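Local atomic coordinates of N-acetylgalactosaminyltransferase 7 (Homo sapiens, PDB entry 6IWR), a protein that belongs to a glycosyltransferase family and joins a GT-A-fold domain to a ricin-type beta-trefoil lectin domain. Residues A[150-155]-A[229-234]; A[565-570]-A[585-590]; A[63-68]-A[140-145]. All coordinates share one frame; numbering follows the deposited sequence.

Contact 1 of 3, residues A[150-155]-A[229-234]; sequences SVVIVF and QKAKLG
In the parallel part of the Rossmann-like sheet of the GT-A domain, Ser150 and Val152 of strand 149-155 meet Ala231 and Gly234 in the segment that leaves helix 219-230. That helix belongs to a beta-alpha-beta crossover: it follows strand 209-213 and leads into strand 236-240, which runs parallel to 149-155 and beside it. The evidence that the helix has ended is in the backbone: Lys230 is the last helical residue, and Ala231 is the first to leave helical geometry (psi 93°). Its CB points at the strand and touches two side chains two residues apart, Ser150 through CB at 3.9 Å and Val152 through CG1, where Val152 CG1 to Ala231 CB also measures 3.9 Å. Both strand residues direct their CB toward 229-234, whereas Val151 between them points away and packs on Ile182. Leu237 completes the apolar patch, since both Val152 and Ala231 rest on it, and Ala231 reaches Val183 as well. The whole contact buries only 165 Å², and four of its five touching residues are buried. Val152 stands about 14 Å from the bound manganese ion, so the contact is sheet packing and no part of the metal's first shell. The polar end lies at Ser150, whose CA comes within 4.5 Å of Gly234 CA. Glu181 of strand 179-186 ties this corner together, its OE2 hydrogen-bonding with both Ser150 OG and Leu233 N. With OG anti to the carbonyl carbon and beside its own backbone N (chi1 -60°), the hydroxyl also faces Gly234, whose N donates to Ser150 OG at 2.8 Å in a weak bond, bent to 130° at the hydrogen.

Contact 2 of 3, residues A[565-570]-A[585-590]; sequences CLDRSE and TTQKWE
Arg568 and Leu566 enclose the indole of Trp589 from opposite faces, the tight part of a contact that buries 523 Å² in the beta-trefoil lectin domain. Gln587, Lys588 and Trp589 spell the QxW motif of ricin-type trefoils. Leu566 CD2 lies 4.2 Å above one face, toward the rim; on the other, Arg568 NH1 stands over the centre. The guanidinium is upright, its plane 80° from the ring, and Arg568 CZ is 4.7 Å from the centroid of the six-membered ring of Trp589, a cation-pi contact. Arg568 CG sits between backbone N and carbonyl carbon (chi1 82°); from there the extended chain runs past the indole, with CD 3.5 Å from Trp589 CH2. Arg568 NH1 also donates to Lys588 O at 2.8 Å, and Arg568 NE makes a salt bridge to Glu570 OE2 at 2.9 Å. At the ring edge Trp589 NE1 donates nearly straight to Leu566 O at 3.1 Å (171°), approaching from above the carbonyl plane. A hydrogen bond between Asp567 OD2 and Ser578 OG ties this strand to 575-578, and the Cys565-Cys580 disulfide to the residues just past it.

The outer side is looser: Thr585 is exposed, and Lys588 points away, its NZ bonded to Ser582 O. Glu570 probably balances the charge of the buried guanidinium, while the bonds to Lys588 O and Glu570 OE2 fix its rotation over the indole.

Contact 3 of 3, residues A[63-68]-A[140-145]; sequences HDPVLR and WHYDEN
Leu67 covers one face of the Trp140 indole, CG over the ring's centre and CB making a CH-pi contact, with Leu67 CB 3.8 Å from the centroid of the six-membered ring of Trp140. Pro65 O lies at the edge of the same ring, near its plane. Pro65 CB touches Trp140 CE3 at 3.9 Å and, obliquely, Tyr142 CD2 at 3.6 Å, so one proline carbon touches both aromatic residues. Tyr142 leans on helix 251-260 through Ala252, Pro253 and Ala256. On the other side of the strands the His141 ring has Arg68 NE above one face, displaced toward the rim, and Val66 O near its plane. The Arg68 and His141 side chains cross at about a right angle, and the guanidinium is turned 39° from the imidazole. A chi1 of -72° sets His141 CG beside the backbone N, whose acceptor is that same Val66 O. His141 NE2 is hydrogen-bonded to Ile71 O. At the exposed end His63 offers its edge, CD2, to Asp143 OD2 at 3.3 Å, and a water bridges Asp64 O and, weakly, Asp143 OD1.

Two backbone bonds set the register, Val66 N to His141 O at 3.1 Å and His141 N to Val66 O at 2.8 Å. That reciprocal pair, followed by the non-hydrogen-bonded pair Leu67 with Trp140, defines a two-stranded antiparallel ribbon, with Val66 and His141 on one face and Leu67 and Trp140 on the other.

In the fold
From the modelled N-terminal end the chain first reaches 63-68; contact 3 closes a loop of 71 residues, two helices among them, by pairing strands 66-67 and 140-141. Soon afterwards strand 149-155 begins, and contact 1 closes a second loop of 73 residues, joining the end of helix 219-230 to the beginning of that strand in the GT-A sheet. Contact 2 comes last, spanning just 14 residues, and joins strand 565-568 to the start of strand 589-592 in the trefoil. The loops follow in series; none nests or crosses. Contacts 1 and 3 have nearest atoms about 12 Å apart, whereas contact 2 lies across the chain's centre from both, its centre 59 Å from that of contact 1.

Contact 1 of 3, residues A[150-155]-A[229-234]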
loop_
_atom_site.group_PDB
_atom_site.type_symbol
_atom_site.label_atom_id
_atom_site.label_comp_id
_atom_site.label_asym_id
_atom_site.label_seq_id
_atom_site.Cartn_x
_atom_site.Cartn_y
_atom_site.Cartn_z
ATOM N N SER A 150 -36.405 -3.673 17.358
ATOM C CA SER A 150 -35.603 -2.473 17.565
ATOM C C SER A 150 -34.393 -2.567 16.640
ATOM O O SER A 150 -33.622 -3.528 16.742
ATOM C CB SER A 150 -35.168 -2.372 19.029
ATOM O OG SER A 150 -36.291 -2.301 19.910
ATOM N N VAL A 151 -34.228 -1.628 15.711
ATOM C CA VAL A 151 -32.965 -1.594 14.978
ATOM C C VAL A 151 -32.006 -0.697 15.751
ATOM O O VAL A 151 -32.357 0.427 16.140
ATOM C CB VAL A 151 -33.129 -1.143 13.503
ATOM C CG1 VAL A 151 -34.424 -1.638 12.865
ATOM C CG2 VAL A 151 -32.967 0.354 13.311
ATOM N N VAL A 152 -30.810 -1.205 16.028
ATOM C CA VAL A 152 -29.802 -0.434 16.739
ATOM C C VAL A 152 -28.648 -0.185 15.784
ATOM O O VAL A 152 -28.207 -1.096 15.077
ATOM C CB VAL A 152 -29.340 -1.125 18.036
ATOM C CG1 VAL A 152 -30.422 -2.079 18.570
ATOM C CG2 VAL A 152 -28.119 -1.839 17.806
ATOM N N ILE A 153 -28.222 1.069 15.719
ATOM C CA ILE A 153 -27.122 1.527 14.889
ATOM C C ILE A 153 -26.107 2.134 15.844
ATOM O O ILE A 153 -26.385 3.154 16.491
ATOM C CB ILE A 153 -27.569 2.562 13.844
ATOM C CG1 ILE A 153 -28.632 1.992 12.930
ATOM C CG2 ILE A 153 -26.379 3.037 13.001
ATOM C CD1 ILE A 153 -29.321 3.048 12.170
ATOM N N VAL A 154 -24.958 1.508 15.949
ATOM C CA VAL A 154 -23.840 2.049 16.700
ATOM C C VAL A 154 -23.026 2.914 15.752
ATOM O O VAL A 154 -22.712 2.497 14.635
ATOM C CB VAL A 154 -22.995 0.912 17.302
ATOM C CG1 VAL A 154 -21.718 1.467 17.934
ATOM C CG2 VAL A 154 -23.835 0.107 18.289
ATOM N N PHE A 155 -22.714 4.136 16.158
ATOM C CA PHE A 155 -21.917 4.980 15.291
ATOM C C PHE A 155 -20.828 5.678 16.090
ATOM O O PHE A 155 -20.926 5.852 17.311
ATOM C CB PHE A 155 -22.785 5.996 14.534
ATOM C CG PHE A 155 -23.327 7.098 15.384
ATOM C CD1 PHE A 155 -22.609 8.276 15.558
ATOM C CD2 PHE A 155 -24.570 6.973 15.980
ATOM C CE1 PHE A 155 -23.105 9.308 16.327
ATOM C CE2 PHE A 155 -25.081 8.007 16.764
ATOM C CZ PHE A 155 -24.338 9.173 16.947
ATOM N N GLN A 229 -29.105 -3.258 25.530
ATOM C CA GLN A 229 -29.659 -2.940 26.838
ATOM C C GLN A 229 -30.523 -1.686 26.808
ATOM O O GLN A 229 -31.509 -1.588 27.548
ATOM C CB GLN A 229 -28.528 -2.798 27.838
ATOM C CG GLN A 229 -27.703 -4.019 27.848
ATOM C CD GLN A 229 -26.490 -3.894 28.725
ATOM O OE1 GLN A 229 -25.773 -2.893 28.681
ATOM N NE2 GLN A 229 -26.242 -4.924 29.527
ATOM N N LYS A 230 -30.180 -0.726 25.962
ATOM C CA LYS A 230 -30.940 0.508 25.870
ATOM C C LYS A 230 -32.057 0.430 24.848
ATOM O O LYS A 230 -32.852 1.371 24.754
ATOM C CB LYS A 230 -30.005 1.686 25.557
ATOM C CG LYS A 230 -29.165 2.116 26.780
ATOM C CD LYS A 230 -27.824 2.705 26.368
ATOM C CE LYS A 230 -27.197 3.498 27.499
ATOM N NZ LYS A 230 -28.253 4.213 28.277
ATOM N N ALA A 231 -32.152 -0.667 24.102
ATOM C CA ALA A 231 -33.152 -0.808 23.046
ATOM C C ALA A 231 -34.102 -1.885 23.533
ATOM O O ALA A 231 -33.877 -3.073 23.319
ATOM C CB ALA A 231 -32.533 -1.167 21.708
ATOM N N LYS A 232 -35.169 -1.453 24.196
ATOM C CA LYS A 232 -35.974 -2.342 25.016
ATOM C C LYS A 232 -37.327 -2.680 24.415
ATOM O O LYS A 232 -37.946 -3.652 24.860
ATOM C CB LYS A 232 -36.213 -1.711 26.382
ATOM C CG LYS A 232 -34.971 -1.339 27.112
ATOM C CD LYS A 232 -35.321 -0.282 28.111
ATOM C CE LYS A 232 -34.423 -0.333 29.311
ATOM N NZ LYS A 232 -35.314 -0.271 30.510
ATOM N N LEU A 233 -37.788 -1.914 23.415
ATOM C CA LEU A 233 -39.161 -2.004 22.918
ATOM C C LEU A 233 -39.398 -3.177 21.968
ATOM O O LEU A 233 -40.510 -3.706 21.910
ATOM C CB LEU A 233 -39.516 -0.725 22.196
ATOM C CG LEU A 233 -40.004 0.483 22.959
ATOM C CD1 LEU A 233 -39.582 0.439 24.403
ATOM C CD2 LEU A 233 -39.472 1.712 22.264
ATOM N N GLY A 234 -38.421 -3.553 21.159
ATOM C CA GLY A 234 -38.687 -4.517 20.121
ATOM C C GLY A 234 -38.536 -5.959 20.582
ATOM O O GLY A 234 -37.821 -6.324 21.511
#

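Contact 2 of 3, residues A[565-570]-A[585-590]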
loop_
_atom_site.group_PDB
_atom_site.type_symbol
_atom_site.label_atom_id
_atom_site.label_comp_id
_atom_site.label_asym_id
_atom_site.label_seq_id
_atom_site.Cartn_x
_atom_site.Cartn_y
_atom_site.Cartn_z
ATOM N N CYS A 565 22.479 -23.382 1.931
ATOM C CA CYS A 565 22.255 -22.847 3.270
ATOM C C CYS A 565 21.712 -21.410 3.214
ATOM O O CYS A 565 22.064 -20.618 2.339
ATOM C CB CYS A 565 23.567 -22.872 4.066
ATOM S SG CYS A 565 24.007 -24.401 4.876
ATOM N N LEU A 566 20.803 -21.085 4.127
ATOM C CA LEU A 566 20.423 -19.687 4.257
ATOM C C LEU A 566 21.674 -18.879 4.613
ATOM O O LEU A 566 22.469 -19.291 5.460
ATOM C CB LEU A 566 19.312 -19.533 5.307
ATOM C CG LEU A 566 18.503 -18.227 5.211
ATOM C CD1 LEU A 566 18.031 -18.006 3.779
ATOM C CD2 LEU A 566 17.322 -18.177 6.154
ATOM N N ASP A 567 21.893 -17.757 3.930
ATOM C CA ASP A 567 23.095 -16.948 4.145
ATOM C C ASP A 567 22.677 -15.487 4.195
ATOM O O ASP A 567 21.565 -15.127 3.800
ATOM C CB ASP A 567 24.160 -17.158 3.032
ATOM C CG ASP A 567 25.625 -16.881 3.495
ATOM O OD1 ASP A 567 25.875 -16.271 4.575
ATOM O OD2 ASP A 567 26.542 -17.306 2.742
ATOM N N ARG A 568 23.570 -14.639 4.683
ATOM C CA ARG A 568 23.320 -13.210 4.808
ATOM C C ARG A 568 24.579 -12.391 4.564
ATOM O O ARG A 568 25.666 -12.905 4.698
ATOM C CB ARG A 568 22.747 -12.895 6.190
ATOM C CG ARG A 568 23.786 -12.766 7.277
ATOM C CD ARG A 568 23.162 -12.862 8.638
ATOM N NE ARG A 568 24.173 -13.079 9.646
ATOM C CZ ARG A 568 24.311 -14.203 10.321
ATOM N NH1 ARG A 568 23.503 -15.209 10.097
ATOM N NH2 ARG A 568 25.262 -14.317 11.220
ATOM N N SER A 569 24.432 -11.121 4.202
ATOM C CA SER A 569 25.582 -10.230 4.122
ATOM C C SER A 569 25.840 -9.320 5.317
ATOM O O SER A 569 26.976 -9.099 5.679
ATOM C CB SER A 569 25.548 -9.388 2.866
ATOM O OG SER A 569 26.672 -8.543 2.837
ATOM N N GLU A 570 24.799 -8.811 5.941
ATOM C CA GLU A 570 24.943 -7.859 7.046
ATOM C C GLU A 570 25.318 -6.455 6.628
ATOM O O GLU A 570 24.599 -5.515 6.904
ATOM C CB GLU A 570 25.978 -8.327 8.070
ATOM C CG GLU A 570 25.940 -9.802 8.413
ATOM C CD GLU A 570 26.170 -10.065 9.885
ATOM O OE1 GLU A 570 26.229 -9.091 10.650
ATOM O OE2 GLU A 570 26.285 -11.235 10.281
ATOM N N THR A 585 30.010 -17.751 9.438
ATOM C CA THR A 585 28.973 -17.511 10.432
ATOM C C THR A 585 27.760 -16.852 9.827
ATOM O O THR A 585 26.686 -16.867 10.438
ATOM C CB THR A 585 29.442 -16.617 11.569
ATOM O OG1 THR A 585 30.101 -15.474 11.017
ATOM C CG2 THR A 585 30.357 -17.379 12.501
ATOM N N THR A 586 27.924 -16.229 8.669
ATOM C CA THR A 586 26.792 -15.696 7.944
ATOM C C THR A 586 25.759 -16.755 7.605
ATOM O O THR A 586 24.674 -16.412 7.122
ATOM C CB THR A 586 27.281 -15.035 6.672
ATOM O OG1 THR A 586 28.386 -15.777 6.150
ATOM C CG2 THR A 586 27.714 -13.629 6.987
ATOM N N GLN A 587 26.078 -18.027 7.800
ATOM C CA GLN A 587 25.124 -19.098 7.585
ATOM C C GLN A 587 24.619 -19.680 8.889
ATOM O O GLN A 587 24.053 -20.767 8.877
ATOM C CB GLN A 587 25.737 -20.189 6.716
ATOM C CG GLN A 587 25.856 -19.801 5.274
ATOM C CD GLN A 587 26.614 -20.822 4.466
ATOM O OE1 GLN A 587 26.947 -20.588 3.303
ATOM N NE2 GLN A 587 26.909 -21.961 5.082
ATOM N N LYS A 588 24.796 -18.984 10.003
ATOM C CA LYS A 588 24.374 -19.475 11.306
ATOM C C LYS A 588 23.255 -18.587 11.819
ATOM O O LYS A 588 23.391 -17.358 11.830
ATOM C CB LYS A 588 25.547 -19.519 12.293
ATOM C CG LYS A 588 26.212 -20.900 12.329
ATOM C CD LYS A 588 27.713 -20.901 12.576
ATOM C CE LYS A 588 28.396 -21.786 11.518
ATOM N NZ LYS A 588 29.593 -22.525 12.004
ATOM N N TRP A 589 22.141 -19.214 12.208
ATOM C CA TRP A 589 20.906 -18.517 12.542
ATOM C C TRP A 589 20.303 -19.129 13.789
ATOM O O TRP A 589 20.455 -20.328 14.030
ATOM C CB TRP A 589 19.855 -18.630 11.441
ATOM C CG TRP A 589 20.303 -18.161 10.140
ATOM C CD1 TRP A 589 20.939 -18.885 9.177
ATOM C CD2 TRP A 589 20.136 -16.844 9.616
ATOM N NE1 TRP A 589 21.197 -18.092 8.077
ATOM C CE2 TRP A 589 20.714 -16.833 8.328
ATOM C CE3 TRP A 589 19.564 -15.668 10.115
ATOM C CZ2 TRP A 589 20.738 -15.701 7.543
ATOM C CZ3 TRP A 589 19.579 -14.548 9.326
ATOM C CH2 TRP A 589 20.164 -14.570 8.056
ATOM N N GLU A 590 19.589 -18.311 14.565
ATOM C CA GLU A 590 18.730 -18.788 15.636
ATOM C C GLU A 590 17.278 -18.434 15.341
ATOM O O GLU A 590 16.975 -17.457 14.641
ATOM C CB GLU A 590 19.117 -18.212 17.011
ATOM C CG GLU A 590 20.150 -17.115 17.058
ATOM C CD GLU A 590 20.492 -16.716 18.495
ATOM O OE1 GLU A 590 19.892 -17.291 19.409
ATOM O OE2 GLU A 590 21.361 -15.844 18.725
#

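Contact 3 of 3, residues A[63-68]-A[140-145]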
loop_
_atom_site.group_PDB
_atom_site.type_symbol
_atom_site.label_atom_id
_atom_site.label_comp_id
_atom_site.label_asym_id
_atom_site.label_seq_id
_atom_site.Cartn_x
_atom_site.Cartn_y
_atom_site.Cartn_z
ATOM N N HIS A 63 -45.782 -19.687 11.110
ATOM C CA HIS A 63 -45.659 -20.640 10.015
ATOM C C HIS A 63 -44.756 -20.095 8.917
ATOM O O HIS A 63 -44.861 -18.926 8.535
ATOM C CB HIS A 63 -47.024 -20.956 9.410
ATOM C CG HIS A 63 -48.066 -21.290 10.426
ATOM N ND1 HIS A 63 -48.363 -22.588 10.782
ATOM C CD2 HIS A 63 -48.879 -20.500 11.165
ATOM C CE1 HIS A 63 -49.313 -22.582 11.700
ATOM N NE2 HIS A 63 -49.647 -21.328 11.948
ATOM N N ASP A 64 -43.900 -20.958 8.387
ATOM C CA ASP A 64 -42.991 -20.540 7.338
ATOM C C ASP A 64 -43.771 -19.980 6.159
ATOM O O ASP A 64 -44.930 -20.333 5.957
ATOM C CB ASP A 64 -42.132 -21.710 6.878
ATOM C CG ASP A 64 -41.149 -22.128 7.930
ATOM O OD1 ASP A 64 -40.717 -21.227 8.691
ATOM O OD2 ASP A 64 -40.842 -23.334 8.024
ATOM N N PRO A 65 -43.161 -19.102 5.369
ATOM C CA PRO A 65 -43.867 -18.547 4.212
ATOM C C PRO A 65 -44.004 -19.584 3.112
ATOM O O PRO A 65 -43.493 -20.697 3.190
ATOM C CB PRO A 65 -42.982 -17.368 3.784
ATOM C CG PRO A 65 -41.627 -17.742 4.260
ATOM C CD PRO A 65 -41.837 -18.476 5.549
ATOM N N VAL A 66 -44.723 -19.187 2.070
ATOM C CA VAL A 66 -45.115 -20.060 0.973
ATOM C C VAL A 66 -44.777 -19.351 -0.320
ATOM O O VAL A 66 -45.068 -18.158 -0.472
ATOM C CB VAL A 66 -46.617 -20.404 1.021
ATOM C CG1 VAL A 66 -47.031 -21.154 -0.223
ATOM C CG2 VAL A 66 -46.947 -21.210 2.263
ATOM N N LEU A 67 -44.165 -20.076 -1.246
ATOM C CA LEU A 67 -43.746 -19.516 -2.524
ATOM C C LEU A 67 -44.840 -19.763 -3.547
ATOM O O LEU A 67 -45.206 -20.911 -3.799
ATOM C CB LEU A 67 -42.439 -20.148 -2.993
ATOM C CG LEU A 67 -41.499 -19.259 -3.821
ATOM C CD1 LEU A 67 -40.803 -20.042 -4.938
ATOM C CD2 LEU A 67 -42.230 -18.041 -4.376
ATOM N N ARG A 68 -45.356 -18.693 -4.139
ATOM C CA ARG A 68 -46.501 -18.753 -5.043
ATOM C C ARG A 68 -46.075 -18.189 -6.390
ATOM O O ARG A 68 -46.405 -17.035 -6.718
ATOM C CB ARG A 68 -47.690 -17.979 -4.486
ATOM C CG ARG A 68 -48.014 -18.343 -3.074
ATOM C CD ARG A 68 -49.500 -18.510 -2.896
ATOM N NE ARG A 68 -49.919 -17.997 -1.600
ATOM C CZ ARG A 68 -50.218 -18.749 -0.543
ATOM N NH1 ARG A 68 -50.170 -20.086 -0.626
ATOM N NH2 ARG A 68 -50.585 -18.147 0.598
ATOM N N TRP A 140 -42.763 -14.721 -2.369
ATOM C CA TRP A 140 -42.954 -15.332 -1.060
ATOM C C TRP A 140 -44.119 -14.662 -0.336
ATOM O O TRP A 140 -44.240 -13.434 -0.342
ATOM C CB TRP A 140 -41.681 -15.218 -0.219
ATOM C CG TRP A 140 -40.590 -16.151 -0.636
ATOM C CD1 TRP A 140 -39.484 -15.840 -1.372
ATOM C CD2 TRP A 140 -40.498 -17.549 -0.340
ATOM N NE1 TRP A 140 -38.714 -16.960 -1.555
ATOM C CE2 TRP A 140 -39.312 -18.021 -0.930
ATOM C CE3 TRP A 140 -41.300 -18.444 0.377
ATOM C CZ2 TRP A 140 -38.901 -19.343 -0.827
ATOM C CZ3 TRP A 140 -40.894 -19.770 0.478
ATOM C CH2 TRP A 140 -39.702 -20.206 -0.119
ATOM N N HIS A 141 -44.958 -15.464 0.306
ATOM C CA HIS A 141 -46.096 -14.949 1.052
ATOM C C HIS A 141 -45.922 -15.238 2.539
ATOM O O HIS A 141 -45.864 -16.403 2.951
ATOM C CB HIS A 141 -47.390 -15.534 0.492
ATOM C CG HIS A 141 -47.749 -14.959 -0.839
ATOM N ND1 HIS A 141 -48.597 -13.882 -0.980
ATOM C CD2 HIS A 141 -47.303 -15.250 -2.084
ATOM C CE1 HIS A 141 -48.692 -13.565 -2.259
ATOM N NE2 HIS A 141 -47.914 -14.376 -2.949
ATOM N N TYR A 142 -45.850 -14.171 3.335
ATOM C CA TYR A 142 -45.474 -14.219 4.740
ATOM C C TYR A 142 -46.665 -13.886 5.631
ATOM O O TYR A 142 -47.478 -13.011 5.312
ATOM C CB TYR A 142 -44.331 -13.233 5.061
ATOM C CG TYR A 142 -43.064 -13.364 4.239
ATOM C CD1 TYR A 142 -42.935 -12.740 2.998
ATOM C CD2 TYR A 142 -41.972 -14.089 4.721
ATOM C CE1 TYR A 142 -41.756 -12.855 2.254
ATOM C CE2 TYR A 142 -40.784 -14.205 3.986
ATOM C CZ TYR A 142 -40.689 -13.589 2.760
ATOM O OH TYR A 142 -39.517 -13.709 2.040
ATOM N N ASP A 143 -46.710 -14.531 6.786
ATOM C CA ASP A 143 -47.872 -14.546 7.655
ATOM C C ASP A 143 -48.346 -13.233 8.265
ATOM O O ASP A 143 -49.493 -13.168 8.642
ATOM C CB ASP A 143 -47.734 -15.603 8.742
ATOM C CG ASP A 143 -48.611 -16.800 8.507
ATOM O OD1 ASP A 143 -49.295 -16.849 7.483
ATOM O OD2 ASP A 143 -48.610 -17.698 9.354
ATOM N N GLU A 144 -47.492 -12.234 8.435
ATOM C CA GLU A 144 -47.896 -10.924 9.006
ATOM C C GLU A 144 -47.868 -10.929 10.503
ATOM O O GLU A 144 -48.029 -9.928 11.140
ATOM C CB GLU A 144 -49.299 -10.482 8.589
ATOM C CG GLU A 144 -49.490 -10.199 7.127
ATOM C CD GLU A 144 -50.667 -10.925 6.538
ATOM O OE1 GLU A 144 -51.096 -11.931 7.093
ATOM O OE2 GLU A 144 -51.164 -10.487 5.495
ATOM N N ASN A 145 -47.562 -12.087 11.025
ATOM C CA ASN A 145 -47.639 -12.465 12.396
ATOM C C ASN A 145 -46.258 -12.286 13.033
ATOM O O ASN A 145 -45.964 -12.836 14.073
ATOM C CB ASN A 145 -48.057 -13.918 12.367
ATOM C CG ASN A 145 -48.413 -14.444 13.694
ATOM O OD1 ASN A 145 -48.886 -13.726 14.540
ATOM N ND2 ASN A 145 -48.201 -15.710 13.884
HETATM O O HOH W 1 -47.677 -19.372 6.055
#